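Local structure of sterol regulatory element-binding protein cleavage-activating protein (Schizosaccharomyces pombe, 4YHC) at residues L91-K94 / D95-F98; I314-K317 / W318-P322; T11-T14 / L15-K19. The protein serves as an escort protein required for sre1 processing at low sterol and oxygen levels, the part described here being its WD40 domain. The protein carries 9 engineered substitutions. All blocks are in the same frame, centred on the assembly; numbering follows the deposited sequence.

Interaction 1 (L91-K94 / D95-F98); sequences LFSK and DTLF
Phe98 and Leu91 face each other as an antiparallel hydrogen-bonded pair: Leu91 N gives to Phe98 O at 2.9 Å and nearly straight (170°), and Phe98 N gives back to Leu91 O. The Phe98 side chain then runs over the hairpin toward its turn. Phe98 CB lies 3.9 Å from Leu91 O; with CG anti to the carbonyl carbon (chi1 -53°) the ring swings along the strand pair, and Phe98 CD1 comes within 3.5 Å of Leu91 O, near the ring plane. Phe98 CE1 ends 3.8 Å from Ser93 OG, while CG2 of Thr96 rests over one ring face. On the other face of the sheet Leu97 CB makes a CH-pi contact with the Phe92 ring, 3.9 Å from its centroid. At the turn Ser93 N donates to Thr96 O at 2.8 Å, and Ser93 OG, turned back over the backbone, accepts from Thr96 N at 3.0 Å with a bent N-H...O angle of 130°. Lys94 and Asp95 fill the two corner positions. Phe92 packs against Leu121, Val123, Leu140 and Val142 of the following sheet. The backbone pairing makes this a tight two-residue beta hairpin joining the middle strands of a four-stranded WD40 propeller blade.

Interaction 2 (I314-K317 / W318-P322); sequences ILNK and WDQQP
Lys317 and Gln321 are joined by a weak hydrogen bond, NZ to the backbone O at 3.3 Å, where the chain leaves strand 311-317. A bend at chi3 (-83°) turns the lysine's outer half along the loop toward this carbonyl. Two more weak bonds shape the backbone around it: Lys317 N gives to Asn316 OD1, and Gln321 N gives to Asp319 O at 3.1 Å, closing an inverse gamma turn centred on Gln320.

The amides of Asn316 and Gln320 lie close together. Their side chains cross at about a right angle with the planes only 28° apart, which leaves OD1 of Asn316 3.0 Å from NE2 of Gln320. NE2 of Gln320 binds Asp248 OD2, and ND2 of Asn316 binds the backbone O of Ala233 as well as Asp248 OD1. Gln320 and Gln321 are poorly ordered, so their distances are approximate.

The remaining contacts are of van der Waals kind. Lys317 CB lies 3.3 Å from Asp319 O, and Lys317 CE passes 4.0 Å from Gln320 OE1. With an alanine in place of Lys317, the Gln321 carbonyl would probably lose its weak NZ partner, and the contact of CE with Gln320 OE1 would go.

Leu315 and Asn316 form a classic beta bulge opposite Phe282 of strand 281-292. Beyond the strand end, Trp318 makes a cation-pi contact with Lys250, and Leu255 of strand 253-259 packs against Asn316 and Gln320.

Interaction 3 (T11-T14 / L15-K19); sequences TDTT and LHEEK
Thr14 O accepts from Glu18 N at 3.0 Å, starting the first turn of helix 15-19, and the chain before it curls back until Asp12 CA lies 5.5 Å from Glu18 CA. With Thr14 OG1 set between its backbone N and carbonyl carbon (chi1 78°), the hydroxyl accepts from Glu17 N at 3.1 Å. The extended Glu17 chain carries OE1 to Thr13, whose backbone N gives to it at 2.7 Å nearly along the C-O axis, whereas Thr13 OG1 donates at 2.9 Å from well above the carboxylate plane. Two bonds on one oxygen thus limit rotation of that carboxylate. The Asp12 and Glu17 side chains run antiparallel alongside each other, with Asp12 OD1 4.5 Å from Glu17 OE1; a salt bridge from OD1 to Lys425 probably offsets the like charges, and the same lysine binds Glu17 O. One water lies 2.6 Å from Asp12 OD2 and close to Glu18 O; a second gives to Glu18 OE2 at 3.2 Å and weakly to Asp12 O. The whole is a threonine N-cap, reinforced by a glutamate three residues on that reaches back to the residue before the cap, on a short surface helix of the propeller domain.

In the fold
From the N terminus, interaction 3 comes first, turning the chain through helix 15-19 between strand 6-8, which pairs with strand 421-432, and strand 20-24, which pairs with strand 456-462. N-terminal strands thus complete sheets built from C-terminal ones. Interaction 1 follows as the hairpin turn between strands 88-92 and 96-101 in a predicted second WD repeat, on the opposite side of the chain's centre. Interaction 2 comes last, where strand 311-317 leaves its mixed sheet for the loop leading to strand 335-337. The three are in series, each closed within its own short turn, without nesting or crossing, and their centres lie about 42 to 47 Å apart.

Interaction 1 (L91-K94 / D95-F98)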
loop_
_atom_site.group_PDB
_atom_site.type_symbol
_atom_site.label_atom_id
_atom_site.label_comp_id
_atom_site.label_asym_id
_atom_site.label_seq_id
_atom_site.Cartn_x
_atom_site.Cartn_y
_atom_site.Cartn_z
ATOM N N LEU A 91 17.521 -2.747 -3.131
ATOM C CA LEU A 91 17.351 -2.869 -4.575
ATOM C C LEU A 91 17.866 -4.261 -5.002
ATOM O O LEU A 91 18.933 -4.679 -4.574
ATOM C CB LEU A 91 18.156 -1.807 -5.285
ATOM C CG LEU A 91 17.894 -0.324 -5.087
ATOM C CD1 LEU A 91 18.904 0.456 -5.908
ATOM C CD2 LEU A 91 16.478 0.002 -5.535
ATOM N N PHE A 92 17.124 -4.952 -5.847
ATOM C CA PHE A 92 17.521 -6.255 -6.323
ATOM C C PHE A 92 17.652 -6.213 -7.820
ATOM O O PHE A 92 16.677 -5.897 -8.539
ATOM C CB PHE A 92 16.451 -7.317 -5.983
ATOM C CG PHE A 92 16.462 -7.738 -4.538
ATOM C CD1 PHE A 92 16.018 -6.870 -3.550
ATOM C CD2 PHE A 92 16.903 -9.031 -4.170
ATOM C CE1 PHE A 92 16.055 -7.236 -2.228
ATOM C CE2 PHE A 92 16.929 -9.393 -2.854
ATOM C CZ PHE A 92 16.531 -8.492 -1.878
ATOM N N SER A 93 18.849 -6.520 -8.310
ATOM C CA SER A 93 19.033 -6.816 -9.737
ATOM C C SER A 93 18.802 -8.313 -9.958
ATOM O O SER A 93 18.338 -9.011 -9.034
ATOM C CB SER A 93 20.436 -6.382 -10.182
ATOM O OG SER A 93 21.429 -7.152 -9.483
ATOM N N LYS A 94 19.102 -8.836 -11.161
ATOM C CA LYS A 94 18.933 -10.248 -11.403
ATOM C C LYS A 94 19.826 -11.133 -10.509
ATOM O O LYS A 94 19.420 -12.237 -10.164
ATOM C CB LYS A 94 19.136 -10.607 -12.887
ATOM C CG LYS A 94 20.556 -10.418 -13.416
ATOM C CD LYS A 94 20.673 -10.682 -14.931
ATOM C CE LYS A 94 21.979 -10.073 -15.469
ATOM N NZ LYS A 94 22.026 -9.921 -16.953
ATOM N N ASP A 95 21.004 -10.646 -10.121
ATOM C CA ASP A 95 21.920 -11.440 -9.302
ATOM C C ASP A 95 22.456 -10.766 -8.061
ATOM O O ASP A 95 23.214 -11.389 -7.314
ATOM C CB ASP A 95 23.117 -11.954 -10.128
ATOM C CG ASP A 95 23.912 -10.864 -10.800
ATOM O OD1 ASP A 95 23.985 -9.728 -10.304
ATOM O OD2 ASP A 95 24.484 -11.162 -11.873
ATOM N N THR A 96 22.065 -9.517 -7.802
ATOM C CA THR A 96 22.666 -8.785 -6.665
ATOM C C THR A 96 21.651 -7.978 -5.884
ATOM O O THR A 96 20.736 -7.365 -6.474
ATOM C CB THR A 96 23.750 -7.857 -7.225
ATOM O OG1 THR A 96 24.497 -8.562 -8.224
ATOM C CG2 THR A 96 24.680 -7.344 -6.159
ATOM N N LEU A 97 21.814 -7.959 -4.565
ATOM C CA LEU A 97 21.064 -7.053 -3.739
ATOM C C LEU A 97 21.968 -5.978 -3.167
ATOM O O LEU A 97 23.169 -6.207 -2.833
ATOM C CB LEU A 97 20.278 -7.807 -2.668
ATOM C CG LEU A 97 20.979 -8.301 -1.423
ATOM C CD1 LEU A 97 20.997 -7.322 -0.270
ATOM C CD2 LEU A 97 20.282 -9.584 -0.973
ATOM N N PHE A 98 21.395 -4.791 -3.091
ATOM C CA PHE A 98 22.084 -3.623 -2.642
ATOM C C PHE A 98 21.270 -2.970 -1.560
ATOM O O PHE A 98 20.095 -2.700 -1.749
ATOM C CB PHE A 98 22.194 -2.652 -3.814
ATOM C CG PHE A 98 22.789 -3.210 -5.097
ATOM C CD1 PHE A 98 22.004 -3.772 -6.065
ATOM C CD2 PHE A 98 24.138 -3.006 -5.406
ATOM C CE1 PHE A 98 22.506 -4.198 -7.278
ATOM C CE2 PHE A 98 24.661 -3.412 -6.637
ATOM C CZ PHE A 98 23.844 -4.037 -7.570
#

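Interaction 2 (I314-K317 / W318-P322)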
loop_
_atom_site.group_PDB
_atom_site.type_symbol
_atom_site.label_atom_id
_atom_site.label_comp_id
_atom_site.label_asym_id
_atom_site.label_seq_id
_atom_site.Cartn_x
_atom_site.Cartn_y
_atom_site.Cartn_z
ATOM N N ILE A 314 -15.539 -3.214 16.003
ATOM C CA ILE A 314 -14.483 -3.996 16.525
ATOM C C ILE A 314 -14.070 -4.988 15.460
ATOM O O ILE A 314 -14.820 -5.923 15.211
ATOM C CB ILE A 314 -14.928 -4.759 17.803
ATOM C CG1 ILE A 314 -15.207 -3.799 18.935
ATOM C CG2 ILE A 314 -13.910 -5.810 18.206
ATOM C CD1 ILE A 314 -16.055 -4.422 20.042
ATOM N N LEU A 315 -12.864 -4.784 14.856
ATOM C CA LEU A 315 -12.315 -5.643 13.838
ATOM C C LEU A 315 -11.677 -6.869 14.360
ATOM O O LEU A 315 -11.643 -7.853 13.678
ATOM C CB LEU A 315 -11.188 -4.959 13.035
ATOM C CG LEU A 315 -11.422 -4.106 11.816
ATOM C CD1 LEU A 315 -10.055 -3.895 11.112
ATOM C CD2 LEU A 315 -12.504 -4.703 10.928
ATOM N N ASN A 316 -11.056 -6.830 15.521
ATOM C CA ASN A 316 -10.438 -8.018 16.015
ATOM C C ASN A 316 -10.206 -7.863 17.536
ATOM O O ASN A 316 -10.370 -6.768 18.064
ATOM C CB ASN A 316 -9.125 -8.324 15.277
ATOM C CG ASN A 316 -8.652 -9.735 15.481
ATOM O OD1 ASN A 316 -9.381 -10.581 16.049
ATOM N ND2 ASN A 316 -7.421 -10.023 15.028
ATOM N N LYS A 317 -9.927 -8.965 18.211
ATOM C CA LYS A 317 -9.712 -8.905 19.664
ATOM C C LYS A 317 -8.522 -9.754 19.963
ATOM O O LYS A 317 -8.357 -10.785 19.339
ATOM C CB LYS A 317 -10.936 -9.397 20.475
ATOM C CG LYS A 317 -12.191 -8.587 20.265
ATOM C CD LYS A 317 -13.193 -8.658 21.393
ATOM C CE LYS A 317 -14.063 -9.883 21.307
ATOM N NZ LYS A 317 -14.767 -10.167 22.614
ATOM N N TRP A 318 -7.734 -9.335 20.953
ATOM C CA TRP A 318 -6.608 -10.068 21.415
ATOM C C TRP A 318 -7.002 -11.495 21.861
ATOM O O TRP A 318 -6.330 -12.492 21.505
ATOM C CB TRP A 318 -5.979 -9.292 22.591
ATOM C CG TRP A 318 -4.603 -9.738 22.917
ATOM C CD1 TRP A 318 -4.236 -10.658 23.876
ATOM C CD2 TRP A 318 -3.393 -9.332 22.276
ATOM N NE1 TRP A 318 -2.900 -10.800 23.880
ATOM C CE2 TRP A 318 -2.344 -10.033 22.898
ATOM C CE3 TRP A 318 -3.089 -8.465 21.209
ATOM C CZ2 TRP A 318 -1.011 -9.907 22.485
ATOM C CZ3 TRP A 318 -1.782 -8.310 20.827
ATOM C CH2 TRP A 318 -0.749 -9.027 21.458
ATOM N N ASP A 319 -8.124 -11.547 22.581
ATOM C CA ASP A 319 -8.708 -12.715 23.197
ATOM C C ASP A 319 -10.152 -12.664 22.794
ATOM O O ASP A 319 -10.798 -11.625 22.959
ATOM C CB ASP A 319 -8.707 -12.594 24.750
ATOM C CG ASP A 319 -7.321 -12.695 25.346
ATOM O OD1 ASP A 319 -6.628 -13.705 25.105
ATOM O OD2 ASP A 319 -6.932 -11.738 26.068
ATOM N N GLN A 320 -10.654 -13.785 22.307
ATOM C CA GLN A 320 -12.009 -13.861 21.747
ATOM C C GLN A 320 -12.920 -14.356 22.865
ATOM O O GLN A 320 -13.661 -15.310 22.705
ATOM C CB GLN A 320 -12.055 -14.770 20.489
ATOM C CG GLN A 320 -11.150 -14.313 19.321
ATOM C CD GLN A 320 -11.708 -13.154 18.467
ATOM O OE1 GLN A 320 -12.815 -12.663 18.673
ATOM N NE2 GLN A 320 -10.922 -12.721 17.495
ATOM N N GLN A 321 -12.837 -13.664 24.000
ATOM C CA GLN A 321 -13.528 -14.001 25.226
ATOM C C GLN A 321 -14.036 -12.673 25.767
ATOM O O GLN A 321 -13.613 -11.614 25.293
ATOM C CB GLN A 321 -12.571 -14.670 26.230
ATOM C CG GLN A 321 -11.484 -13.764 26.820
ATOM C CD GLN A 321 -11.499 -13.672 28.360
ATOM O OE1 GLN A 321 -12.415 -14.171 29.041
ATOM N NE2 GLN A 321 -10.502 -12.983 28.913
ATOM N N PRO A 322 -14.960 -12.707 26.733
ATOM C CA PRO A 322 -15.419 -11.453 27.356
ATOM C C PRO A 322 -14.420 -10.941 28.407
ATOM O O PRO A 322 -13.603 -11.706 28.884
ATOM C CB PRO A 322 -16.757 -11.830 27.978
ATOM C CG PRO A 322 -16.729 -13.311 28.133
ATOM C CD PRO A 322 -15.817 -13.860 27.064
#

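Interaction 3 (T11-T14 / L15-K19)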
loop_
_atom_site.group_PDB
_atom_site.type_symbol
_atom_site.label_atom_id
_atom_site.label_comp_id
_atom_site.label_asym_id
_atom_site.label_seq_id
_atom_site.Cartn_x
_atom_site.Cartn_y
_atom_site.Cartn_z
ATOM N N THR A 11 -9.579 30.176 -8.995
ATOM C CA THR A 11 -9.384 30.582 -7.620
ATOM C C THR A 11 -10.395 29.940 -6.684
ATOM O O THR A 11 -11.551 29.806 -7.038
ATOM C CB THR A 11 -9.409 32.119 -7.546
ATOM O OG1 THR A 11 -8.364 32.614 -8.416
ATOM C CG2 THR A 11 -9.157 32.624 -6.122
ATOM N N ASP A 12 -9.944 29.469 -5.509
ATOM C CA ASP A 12 -10.847 28.836 -4.536
ATOM C C ASP A 12 -11.849 29.884 -4.003
ATOM O O ASP A 12 -11.477 31.017 -3.778
ATOM C CB ASP A 12 -10.077 28.232 -3.359
ATOM C CG ASP A 12 -9.127 27.136 -3.790
ATOM O OD1 ASP A 12 -9.552 26.280 -4.581
ATOM O OD2 ASP A 12 -7.938 27.156 -3.400
ATOM N N THR A 13 -13.088 29.470 -3.791
ATOM C CA THR A 13 -14.100 30.340 -3.228
ATOM C C THR A 13 -14.609 29.908 -1.866
ATOM O O THR A 13 -15.546 30.538 -1.364
ATOM C CB THR A 13 -15.311 30.395 -4.168
ATOM O OG1 THR A 13 -15.984 29.116 -4.198
ATOM C CG2 THR A 13 -14.865 30.764 -5.587
ATOM N N THR A 14 -14.102 28.790 -1.326
ATOM C CA THR A 14 -14.491 28.286 0.034
ATOM C C THR A 14 -13.256 27.705 0.654
ATOM O O THR A 14 -12.338 27.306 -0.074
ATOM C CB THR A 14 -15.642 27.236 0.060
ATOM O OG1 THR A 14 -15.223 25.883 -0.314
ATOM C CG2 THR A 14 -16.792 27.690 -0.850
ATOM N N LEU A 15 -13.209 27.729 1.980
ATOM C CA LEU A 15 -12.150 27.059 2.730
ATOM C C LEU A 15 -12.085 25.601 2.346
ATOM O O LEU A 15 -10.994 25.097 2.157
ATOM C CB LEU A 15 -12.314 27.175 4.239
ATOM C CG LEU A 15 -10.992 26.951 5.004
ATOM C CD1 LEU A 15 -10.093 28.184 4.838
ATOM C CD2 LEU A 15 -11.172 26.634 6.499
ATOM N N HIS A 16 -13.225 24.962 2.154
ATOM C CA HIS A 16 -13.242 23.552 1.711
ATOM C C HIS A 16 -12.489 23.316 0.420
ATOM O O HIS A 16 -11.710 22.351 0.330
ATOM C CB HIS A 16 -14.650 22.988 1.581
ATOM C CG HIS A 16 -15.465 23.145 2.822
ATOM N ND1 HIS A 16 -14.958 22.904 4.083
ATOM C CD2 HIS A 16 -16.748 23.528 2.999
ATOM C CE1 HIS A 16 -15.897 23.138 4.987
ATOM N NE2 HIS A 16 -16.996 23.503 4.353
ATOM N N GLU A 17 -12.673 24.209 -0.556
ATOM C CA GLU A 17 -11.949 24.102 -1.830
ATOM C C GLU A 17 -10.507 24.342 -1.662
ATOM O O GLU A 17 -9.694 23.730 -2.309
ATOM C CB GLU A 17 -12.457 25.110 -2.844
ATOM C CG GLU A 17 -13.863 24.758 -3.262
ATOM C CD GLU A 17 -14.439 25.790 -4.211
ATOM O OE1 GLU A 17 -13.972 26.968 -4.239
ATOM O OE2 GLU A 17 -15.368 25.419 -4.940
ATOM N N GLU A 18 -10.183 25.292 -0.797
ATOM C CA GLU A 18 -8.821 25.609 -0.573
ATOM C C GLU A 18 -7.985 24.412 -0.068
ATOM O O GLU A 18 -6.826 24.261 -0.417
ATOM C CB GLU A 18 -8.746 26.782 0.421
ATOM C CG GLU A 18 -7.331 27.315 0.498
ATOM C CD GLU A 18 -7.193 28.504 1.434
ATOM O OE1 GLU A 18 -6.120 28.569 2.050
ATOM O OE2 GLU A 18 -8.143 29.335 1.530
ATOM N N LYS A 19 -8.565 23.611 0.806
ATOM C CA LYS A 19 -7.913 22.426 1.371
ATOM C C LYS A 19 -7.710 21.280 0.373
ATOM O O LYS A 19 -6.924 20.375 0.616
ATOM C CB LYS A 19 -8.754 21.926 2.516
ATOM C CG LYS A 19 -8.698 22.942 3.638
ATOM C CD LYS A 19 -9.295 22.529 4.933
ATOM C CE LYS A 19 -10.654 21.917 4.773
ATOM N NZ LYS A 19 -10.938 21.143 6.000
HETATM O O HOH W 1 -6.464 25.040 -3.069
HETATM O O HOH W 2 -10.093 30.631 -0.658
#